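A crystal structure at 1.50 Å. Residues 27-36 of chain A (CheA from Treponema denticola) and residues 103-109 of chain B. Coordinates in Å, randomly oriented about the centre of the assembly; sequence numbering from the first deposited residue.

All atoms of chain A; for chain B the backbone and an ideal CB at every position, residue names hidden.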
# COMPACT_ATOMS: atom_id res chain seq x y z
N LEU A 27 -1.24 -12.94 6.93
CA LEU A 27 -1.83 -12.16 5.85
C LEU A 27 -2.90 -11.21 6.37
O LEU A 27 -2.99 -10.07 5.91
CB LEU A 27 -2.39 -13.09 4.77
CG LEU A 27 -1.30 -13.75 3.94
CD1 LEU A 27 -1.79 -14.91 3.11
CD2 LEU A 27 -0.63 -12.72 3.05
N ASN A 28 -3.71 -11.66 7.34
CA ASN A 28 -4.67 -10.74 7.95
C ASN A 28 -3.96 -9.54 8.57
O ASN A 28 -4.41 -8.40 8.40
CB ASN A 28 -5.51 -11.46 9.00
CG ASN A 28 -6.46 -10.52 9.70
OD1 ASN A 28 -7.45 -10.07 9.12
ND2 ASN A 28 -6.16 -10.19 10.95
N GLN A 29 -2.86 -9.77 9.28
CA GLN A 29 -2.10 -8.66 9.84
C GLN A 29 -1.59 -7.74 8.74
O GLN A 29 -1.58 -6.51 8.90
CB GLN A 29 -0.94 -9.21 10.66
CG GLN A 29 -0.13 -8.17 11.38
CD GLN A 29 0.86 -8.81 12.33
OE1 GLN A 29 1.98 -9.15 11.95
NE2 GLN A 29 0.44 -9.01 13.57
N SER A 30 -1.24 -8.31 7.59
CA SER A 30 -0.77 -7.47 6.50
C SER A 30 -1.90 -6.59 5.95
O SER A 30 -1.65 -5.44 5.57
CB SER A 30 -0.19 -8.33 5.38
OG SER A 30 1.12 -8.79 5.71
N THR A 31 -3.14 -7.08 5.94
CA THR A 31 -4.23 -6.22 5.46
C THR A 31 -4.37 -4.99 6.33
O THR A 31 -4.64 -3.89 5.82
CB THR A 31 -5.56 -6.97 5.39
OG1 THR A 31 -6.03 -7.27 6.72
CG2 THR A 31 -5.44 -8.23 4.53
N ILE A 32 -4.17 -5.15 7.64
CA ILE A 32 -4.26 -4.02 8.56
C ILE A 32 -3.12 -3.04 8.31
O ILE A 32 -3.33 -1.82 8.31
CB ILE A 32 -4.26 -4.55 10.01
CG1 ILE A 32 -5.53 -5.37 10.25
CG2 ILE A 32 -4.15 -3.40 11.00
CD1 ILE A 32 -5.39 -6.38 11.37
N GLU A 33 -1.92 -3.55 8.06
CA GLU A 33 -0.78 -2.69 7.75
C GLU A 33 -1.05 -1.86 6.50
O GLU A 33 -0.81 -0.65 6.49
CB GLU A 33 0.49 -3.53 7.60
CG GLU A 33 0.84 -4.30 8.86
CD GLU A 33 2.15 -5.04 8.78
OE1 GLU A 33 2.85 -5.00 7.74
OE2 GLU A 33 2.49 -5.67 9.81
N PHE A 34 -1.59 -2.49 5.46
CA PHE A 34 -1.84 -1.71 4.24
C PHE A 34 -3.00 -0.74 4.41
O PHE A 34 -2.96 0.35 3.84
CB PHE A 34 -2.02 -2.65 3.05
CG PHE A 34 -0.72 -3.18 2.53
CD1 PHE A 34 0.11 -2.37 1.75
CD2 PHE A 34 -0.27 -4.45 2.86
CE1 PHE A 34 1.33 -2.84 1.30
CE2 PHE A 34 0.96 -4.92 2.41
CZ PHE A 34 1.76 -4.10 1.62
N ALA A 35 -4.01 -1.09 5.21
CA ALA A 35 -5.05 -0.11 5.50
C ALA A 35 -4.49 1.10 6.25
O ALA A 35 -4.86 2.25 5.97
CB ALA A 35 -6.17 -0.77 6.31
N GLU A 36 -3.59 0.85 7.20
CA GLU A 36 -2.93 1.95 7.91
C GLU A 36 -2.11 2.80 6.95
O GLU A 36 -2.09 4.04 7.06
CB GLU A 36 -2.04 1.38 9.01
CG GLU A 36 -2.83 0.78 10.18
CD GLU A 36 -2.01 -0.13 11.08
OE1 GLU A 36 -0.85 -0.45 10.75
OE2 GLU A 36 -2.55 -0.53 12.12
N UNK B 103 -9.11 -4.98 -2.35
CA UNK B 103 -8.96 -6.27 -3.00
C UNK B 103 -8.20 -7.26 -2.12
O UNK B 103 -8.59 -8.42 -1.98
CB UNK B 103 -8.24 -6.10 -4.34
N UNK B 104 -7.10 -6.80 -1.51
CA UNK B 104 -6.33 -7.65 -0.62
C UNK B 104 -7.18 -8.13 0.56
O UNK B 104 -7.19 -9.32 0.88
CB UNK B 104 -5.09 -6.90 -0.11
N UNK B 105 -7.91 -7.21 1.20
CA UNK B 105 -8.77 -7.61 2.31
C UNK B 105 -9.78 -8.67 1.88
O UNK B 105 -10.10 -9.58 2.65
CB UNK B 105 -9.50 -6.39 2.88
N UNK B 106 -10.32 -8.54 0.67
CA UNK B 106 -11.30 -9.51 0.18
C UNK B 106 -10.68 -10.89 0.04
O UNK B 106 -11.24 -11.88 0.54
CB UNK B 106 -11.88 -9.06 -1.16
N UNK B 107 -9.50 -10.97 -0.57
CA UNK B 107 -8.85 -12.27 -0.76
C UNK B 107 -8.38 -12.86 0.55
O UNK B 107 -8.45 -14.09 0.75
CB UNK B 107 -7.66 -12.14 -1.72
N UNK B 108 -7.89 -12.02 1.46
CA UNK B 108 -7.48 -12.49 2.78
C UNK B 108 -8.65 -13.06 3.56
O UNK B 108 -8.53 -14.11 4.21
CB UNK B 108 -6.83 -11.35 3.57
N UNK B 109 -9.81 -12.40 3.51
CA UNK B 109 -10.95 -12.95 4.22
C UNK B 109 -11.38 -14.28 3.62
O UNK B 109 -11.75 -15.21 4.35
CB UNK B 109 -12.12 -11.96 4.20

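The two helices run nearly antiparallel, with an angle of 164° between their directions and axes 9.5 Å apart at closest approach. Chain B has helical backbone angles throughout.

Position 103 lies out of reach of these chain A residues. Its ideal CB has nothing of them within 5.5 Å. Many helix-compatible side chains would suit. The deposited residue is Lys B103, extended, with all four chi angles t.

Position 104 points toward chain A. Its ideal CB is 4.8 Å from Thr A31 CG2, which leaves room for a long side chain. Ahead lies a hollow formed by Leu A27, Ser A30, Thr A31 and Phe A34. Leucine, methionine or an aromatic residue could enter it. The residue is Phe B104, with chi1 t, and its ring is the knob in this hole. The methyl CG2 of Thr A31 lies over one ring face, 3.5 Å from the centroid of Phe B104 and 9° off the normal, a CH-pi contact. Phe A34 CD2 meets the ring edge, 3.8 Å from Phe B104 CE2. At the tip, Phe B104 CZ is 3.6 Å from Ser A30 CB and 4.3 Å from Leu A27 CD2.

Position 105 points sideways. Its ideal CB is 4.7 Å from Thr A31 CB, and Ala A35 has only a methyl group further along the helix. A long, flexible chain could lie along this side; lysine, arginine, glutamine or methionine would all be plausible. The residue is Lys B105. Its CG packs 3.8 Å from Thr A31 CB, and its NZ comes within 3.8 Å of Ala A35 CB. The amine makes no hydrogen bond to these chain A residues.

Position 106 points away from chain A, so the contact sets little limit. It is Ser B106.

Position 107 points sideways, with nothing of these chain A residues within 5.5 Å of its ideal CB. Many residues would fit. It is Ser B107.

Position 108 points toward chain A at close range. Its ideal CB is only 3.6 Å from Thr A31 CG2. Such closeness favours a small residue: alanine, serine or perhaps cysteine. Asn A28 OD1 nearby also makes a polar group attractive. The residue is Ser B108, with chi1 t. Its CB touches Thr A31 CG2 at 3.6 Å. One water bridges the helices, 2.7 Å from Ser B108 OG and donating to Asn A28 OD1 at 2.8 Å.

Position 109 points sideways, free of these residues. A polar residue would suit. It is Gln B109.

Chain B, residues 103-109: KFKSSSQ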
# COMPACT_ATOMS: atom_id res chain seq x y z
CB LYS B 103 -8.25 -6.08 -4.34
CG LYS B 103 -7.96 -7.37 -5.07
CD LYS B 103 -7.19 -7.11 -6.35
CE LYS B 103 -6.80 -8.42 -7.03
NZ LYS B 103 -6.24 -8.21 -8.40
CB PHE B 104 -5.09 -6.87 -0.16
CG PHE B 104 -4.19 -7.60 0.81
CD1 PHE B 104 -4.18 -8.98 0.89
CD2 PHE B 104 -3.31 -6.89 1.60
CE1 PHE B 104 -3.34 -9.63 1.80
CE2 PHE B 104 -2.46 -7.54 2.50
CZ PHE B 104 -2.48 -8.90 2.60
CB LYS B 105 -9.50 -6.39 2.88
CG LYS B 105 -8.63 -5.49 3.74
CD LYS B 105 -9.44 -4.28 4.17
CE LYS B 105 -8.76 -3.55 5.30
NZ LYS B 105 -9.56 -2.38 5.74
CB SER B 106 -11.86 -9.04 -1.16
OG SER B 106 -12.88 -9.91 -1.63
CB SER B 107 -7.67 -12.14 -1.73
OG SER B 107 -8.10 -11.76 -3.02
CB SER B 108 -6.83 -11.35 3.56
OG SER B 108 -6.34 -11.79 4.82
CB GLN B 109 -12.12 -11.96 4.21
CG GLN B 109 -13.29 -12.47 5.02
CD GLN B 109 -14.37 -11.44 5.19
OE1 GLN B 109 -14.26 -10.54 6.03
NE2 GLN B 109 -15.44 -11.58 4.42
O HOH W 1 -8.21 -11.07 6.62
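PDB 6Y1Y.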